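PDB 6CXT: Alpha/beta hydrolase fold protein from Marinomonas mediterranea, which probably holds, through this carrier-protein domain, a pyrrole-2-carbonyl thioester on a phosphopantetheine arm during thiotemplated pyrrole biosynthesis, and may also act as a hydrolase. Local coordinates for residues A[25-30]-A[64-69]. Numbering follows the deposited sequence.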
loop_
_atom_site.group_PDB
_atom_site.type_symbol
_atom_site.label_atom_id
_atom_site.label_comp_id
_atom_site.label_asym_id
_atom_site.label_seq_id
_atom_site.Cartn_x
_atom_site.Cartn_y
_atom_site.Cartn_z
ATOM N N THR A 25 -43.164 -10.800 -13.733
ATOM C CA THR A 25 -41.972 -11.458 -13.173
ATOM C C THR A 25 -41.936 -11.251 -11.643
ATOM O O THR A 25 -42.086 -10.119 -11.166
ATOM C CB THR A 25 -40.712 -10.933 -13.874
ATOM O OG1 THR A 25 -40.917 -11.037 -15.307
ATOM C CG2 THR A 25 -39.466 -11.745 -13.435
ATOM N N PRO A 26 -41.847 -12.361 -10.880
ATOM C CA PRO A 26 -41.819 -12.221 -9.432
ATOM C C PRO A 26 -40.427 -11.706 -8.966
ATOM O O PRO A 26 -39.460 -12.487 -8.915
ATOM C CB PRO A 26 -42.134 -13.634 -8.921
ATOM C CG PRO A 26 -41.825 -14.558 -10.051
ATOM C CD PRO A 26 -41.815 -13.772 -11.327
ATOM N N LEU A 27 -40.392 -10.403 -8.657
ATOM C CA LEU A 27 -39.136 -9.626 -8.390
ATOM C C LEU A 27 -38.441 -10.092 -7.114
ATOM O O LEU A 27 -37.208 -10.252 -7.101
ATOM C CB LEU A 27 -39.410 -8.112 -8.322
ATOM C CG LEU A 27 -39.992 -7.424 -9.603
ATOM C CD1 LEU A 27 -40.293 -5.961 -9.353
ATOM C CD2 LEU A 27 -39.091 -7.621 -10.826
ATOM N N LEU A 28 -39.232 -10.322 -6.068
ATOM C CA LEU A 28 -38.722 -10.814 -4.779
ATOM C C LEU A 28 -38.373 -12.251 -4.849
ATOM O O LEU A 28 -37.312 -12.661 -4.385
ATOM C CB LEU A 28 -39.725 -10.605 -3.665
ATOM C CG LEU A 28 -40.033 -9.145 -3.353
ATOM C CD1 LEU A 28 -41.267 -9.087 -2.490
ATOM C CD2 LEU A 28 -38.876 -8.399 -2.685
ATOM N N GLU A 29 -39.268 -13.043 -5.413
ATOM C CA GLU A 29 -39.045 -14.464 -5.432
ATOM C C GLU A 29 -37.818 -14.862 -6.237
ATOM O O GLU A 29 -37.134 -15.807 -5.877
ATOM C CB GLU A 29 -40.301 -15.180 -5.938
ATOM C CG GLU A 29 -40.132 -16.689 -6.105
ATOM C CD GLU A 29 -41.425 -17.360 -6.569
ATOM O OE1 GLU A 29 -42.482 -16.679 -6.640
ATOM O OE2 GLU A 29 -41.374 -18.566 -6.858
ATOM N N LEU A 30 -37.537 -14.157 -7.329
ATOM C CA LEU A 30 -36.391 -14.525 -8.162
ATOM C C LEU A 30 -35.096 -13.809 -7.745
ATOM O O LEU A 30 -34.062 -14.027 -8.357
ATOM C CB LEU A 30 -36.663 -14.325 -9.661
ATOM C CG LEU A 30 -37.672 -15.238 -10.370
ATOM C CD1 LEU A 30 -37.905 -14.657 -11.747
ATOM C CD2 LEU A 30 -37.196 -16.692 -10.472
ATOM N N GLU A 64 -44.161 -7.365 -5.163
ATOM C CA GLU A 64 -44.268 -8.652 -5.798
ATOM C C GLU A 64 -43.784 -8.624 -7.238
ATOM O O GLU A 64 -43.031 -9.521 -7.688
ATOM C CB GLU A 64 -45.735 -9.150 -5.711
ATOM C CG GLU A 64 -45.864 -10.536 -6.285
ATOM C CD GLU A 64 -47.277 -11.078 -6.280
ATOM O OE1 GLU A 64 -48.249 -10.360 -5.909
ATOM O OE2 GLU A 64 -47.369 -12.248 -6.670
ATOM N N ASN A 65 -44.200 -7.615 -7.987
ATOM C CA ASN A 65 -43.847 -7.550 -9.396
ATOM C C ASN A 65 -44.001 -6.109 -9.821
ATOM O O ASN A 65 -44.375 -5.247 -8.992
ATOM C CB ASN A 65 -44.726 -8.498 -10.254
ATOM C CG ASN A 65 -46.234 -8.247 -10.044
ATOM O OD1 ASN A 65 -46.688 -7.092 -10.055
ATOM N ND2 ASN A 65 -46.999 -9.337 -9.804
ATOM N N VAL A 66 -43.691 -5.846 -11.101
ATOM C CA VAL A 66 -43.757 -4.479 -11.647
ATOM C C VAL A 66 -45.202 -3.889 -11.573
ATOM O O VAL A 66 -45.412 -2.709 -11.227
ATOM C CB VAL A 66 -43.128 -4.420 -13.070
ATOM C CG1 VAL A 66 -43.392 -3.091 -13.762
ATOM C CG2 VAL A 66 -41.596 -4.634 -12.991
ATOM N N ALA A 67 -46.185 -4.753 -11.855
ATOM C CA ALA A 67 -47.595 -4.337 -11.830
ATOM C C ALA A 67 -47.978 -3.827 -10.440
ATOM O O ALA A 67 -48.496 -2.698 -10.316
ATOM C CB ALA A 67 -48.478 -5.511 -12.284
ATOM N N THR A 68 -47.657 -4.615 -9.396
ATOM C CA THR A 68 -48.030 -4.260 -8.026
ATOM C C THR A 68 -47.249 -3.020 -7.566
ATOM O O THR A 68 -47.793 -2.137 -6.860
ATOM C CB THR A 68 -47.849 -5.431 -7.013
ATOM O OG1 THR A 68 -46.474 -5.844 -6.942
ATOM C CG2 THR A 68 -48.716 -6.669 -7.418
ATOM N N LEU A 69 -45.971 -2.966 -7.972
ATOM C CA LEU A 69 -45.123 -1.799 -7.639
ATOM C C LEU A 69 -45.659 -0.545 -8.324
ATOM O O LEU A 69 -45.868 0.490 -7.650
ATOM C CB LEU A 69 -43.666 -2.055 -8.046
ATOM C CG LEU A 69 -42.718 -0.853 -7.839
ATOM C CD1 LEU A 69 -42.772 -0.279 -6.424
ATOM C CD2 LEU A 69 -41.324 -1.279 -8.255
HETATM O O HOH W 1 -42.165 -7.810 -12.657
HETATM O O HOH W 2 -41.891 -11.573 -6.065
#
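In this phosphopantetheine carrier domain the loop between helices 7-13 and 35-49 meets the N-terminal end of helix 66-75, Leu27 and Glu64 making the direct backbone link. Leu27 N donates to Glu64 O at 2.9 Å. The N-H...O angle of this bond is 152°, and the donor is tilted 28° from the carbonyl plane. The same oxygen accepts from a water that is also held by Glu29 N, and Pro26 CA adds a CA-H...O contact. A second water, donating to Thr25 O and accepting from Val66 N, bridges the first turn of the helix to the loop. Asn65 CB lies 3.2 Å from Thr25 O, while its side chain turns to the helix: Asn65 OD1 takes Thr68 N at 2.7 Å, nearly straight, an N-cap bond. The Leu27 side chain supplies the apolar part. Leu27 CG, anti to the carbonyl carbon (chi1 -61°), comes 3.9 Å from Asn65 CA. Leu27 CD1 reaches 3.7 Å from Asn65 C. The same Leu27 CD1 lies 4.1 Å from Val66 CG2. An alanine at Leu27 would probably open a gap beside Val66 CG2 and the Asn65 backbone. Ile9 of helix 7-13 touches both Leu27 and Val66, whereas Leu69, one turn further along, packs on Leu41 and Ile45 of helix 35-49.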